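Local coordinates for hypothetical protein SpyM3_0169 (Streptococcus pyogenes, PDB 1PG6) that is of unknown function but belongs to the AIM24 family of the cupin clan and carries bound calcium in the crystal, at residues A[176-180]-A[181-185]. Numbering follows the deposited sequence.
Sequences MTIDN and AHVVA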
loop_
_atom_site.group_PDB
_atom_site.type_symbol
_atom_site.label_atom_id
_atom_site.label_comp_id
_atom_site.label_asym_id
_atom_site.label_seq_id
_atom_site.Cartn_x
_atom_site.Cartn_y
_atom_site.Cartn_z
HETATM N N MSE A 176 -7.931 5.616 -19.290
HETATM C CA MSE A 176 -8.185 4.200 -19.089
HETATM C C MSE A 176 -8.930 4.009 -17.777
HETATM O O MSE A 176 -8.610 4.648 -16.776
HETATM C CB MSE A 176 -6.861 3.437 -19.060
HETATM C CG MSE A 176 -7.004 1.932 -19.020
HETATM SE SE MSE A 176 -5.284 1.059 -19.103
HETATM C CE MSE A 176 -5.051 1.041 -21.022
ATOM N N THR A 177 -9.927 3.133 -17.791
ATOM C CA THR A 177 -10.723 2.862 -16.601
ATOM C C THR A 177 -10.565 1.398 -16.204
ATOM O O THR A 177 -10.767 0.493 -17.013
ATOM C CB THR A 177 -12.205 3.191 -16.853
ATOM O OG1 THR A 177 -12.332 4.597 -17.117
ATOM C CG2 THR A 177 -13.048 2.829 -15.638
ATOM N N ILE A 178 -10.210 1.183 -14.943
ATOM C CA ILE A 178 -9.975 -0.157 -14.420
ATOM C C ILE A 178 -10.675 -0.394 -13.086
ATOM O O ILE A 178 -10.771 0.509 -12.260
ATOM C CB ILE A 178 -8.464 -0.369 -14.182
ATOM C CG1 ILE A 178 -7.676 0.014 -15.437
ATOM C CG2 ILE A 178 -8.187 -1.820 -13.808
ATOM C CD1 ILE A 178 -6.200 0.115 -15.195
ATOM N N ASP A 179 -11.162 -1.619 -12.898
ATOM C CA ASP A 179 -11.802 -2.039 -11.656
ATOM C C ASP A 179 -10.780 -1.665 -10.572
ATOM O O ASP A 179 -9.632 -2.121 -10.612
ATOM C CB ASP A 179 -12.018 -3.556 -11.722
ATOM C CG ASP A 179 -12.579 -4.143 -10.448
ATOM O OD1 ASP A 179 -12.614 -3.466 -9.402
ATOM O OD2 ASP A 179 -12.979 -5.322 -10.509
ATOM N N ASN A 180 -11.171 -0.836 -9.608
ATOM C CA ASN A 180 -10.214 -0.402 -8.588
ATOM C C ASN A 180 -9.657 -1.526 -7.729
ATOM O O ASN A 180 -8.587 -1.381 -7.137
ATOM C CB ASN A 180 -10.836 0.665 -7.686
ATOM C CG ASN A 180 -9.794 1.414 -6.874
ATOM O OD1 ASN A 180 -9.874 1.488 -5.646
ATOM N ND2 ASN A 180 -8.806 1.964 -7.558
ATOM N N ALA A 181 -10.378 -2.643 -7.661
ATOM C CA ALA A 181 -9.934 -3.794 -6.872
ATOM C C ALA A 181 -8.673 -4.405 -7.483
ATOM O O ALA A 181 -7.974 -5.185 -6.836
ATOM C CB ALA A 181 -11.040 -4.838 -6.810
ATOM N N HIS A 182 -8.400 -4.053 -8.736
ATOM C CA HIS A 182 -7.222 -4.554 -9.447
ATOM C C HIS A 182 -6.115 -3.511 -9.564
ATOM O O HIS A 182 -5.081 -3.757 -10.187
ATOM C CB HIS A 182 -7.614 -5.034 -10.847
ATOM C CG HIS A 182 -8.343 -6.344 -10.852
ATOM N ND1 HIS A 182 -7.688 -7.556 -10.841
ATOM C CD2 HIS A 182 -9.665 -6.628 -10.816
ATOM C CE1 HIS A 182 -8.579 -8.533 -10.795
ATOM N NE2 HIS A 182 -9.785 -7.997 -10.778
ATOM N N VAL A 183 -6.325 -2.346 -8.959
ATOM C CA VAL A 183 -5.332 -1.281 -9.021
ATOM C C VAL A 183 -4.425 -1.304 -7.799
ATOM O O VAL A 183 -4.886 -1.208 -6.667
ATOM C CB VAL A 183 -6.018 0.099 -9.142
ATOM C CG1 VAL A 183 -4.985 1.214 -9.071
ATOM C CG2 VAL A 183 -6.788 0.174 -10.455
ATOM N N VAL A 184 -3.126 -1.447 -8.034
ATOM C CA VAL A 184 -2.159 -1.489 -6.942
ATOM C C VAL A 184 -1.647 -0.095 -6.575
ATOM O O VAL A 184 -1.825 0.376 -5.448
ATOM C CB VAL A 184 -0.939 -2.369 -7.311
ATOM C CG1 VAL A 184 0.080 -2.366 -6.174
ATOM C CG2 VAL A 184 -1.398 -3.792 -7.607
ATOM N N ALA A 185 -1.008 0.558 -7.539
ATOM C CA ALA A 185 -0.437 1.880 -7.325
ATOM C C ALA A 185 -0.309 2.581 -8.669
ATOM O O ALA A 185 -0.281 1.931 -9.712
ATOM C CB ALA A 185 0.938 1.742 -6.673
HETATM O O HOH W 1 -12.420 -8.675 -10.718
HETATM O O HOH W 2 -6.778 -2.757 -4.975
#
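Ile178 meets Val183 across the bend: its CB lies 4.1 Å from Val183 CG2, and the two branched side chains cross at about a right angle, an apolar touch made as strand 174-179 ends. Asp179 then starts the turn with both its backbone and its carboxylate. Its O accepts from His182 N at 3.0 Å, an i to i+3 bond that closes the first turn of a short 3-10 segment. With CG trans to the backbone N (chi1 175°), the carboxylate swings forward along the chain, and OD1 takes Ala181 N at 3.0 Å from above the carboxylate plane. This side-chain bond two residues ahead is an Asx turn. The other oxygen, OD2, sits 3.6 Å from His182 CD2 at the edge of the imidazole. Carboxylate and ring planes stand 75° apart. A water bonded to His182 NE2 at 2.7 Å also reaches Asp179 OD2 weakly. Asn180 repeats the backbone pattern: its O receives Val183 N at 3.1 Å, the donor coming from well above the carbonyl plane. The Asn180 side chain crosses that of Val183 obliquely, ND2 lying 3.7 Å from Val183 CB. A second water sits within donating reach of both Asn180 O and Val183 O. The 3-10 turn thus carries the chain from the edge strand 174-179 of one antiparallel sheet into strand 183-187 of another. Ile178 and Val183 both pack on Phe214 of strand 211-215, Ile178 also reaches Ile220 and Ile222 of strand 219-223, and His182 ND1 is hydrogen-bonded to Gln223 O on that same strand.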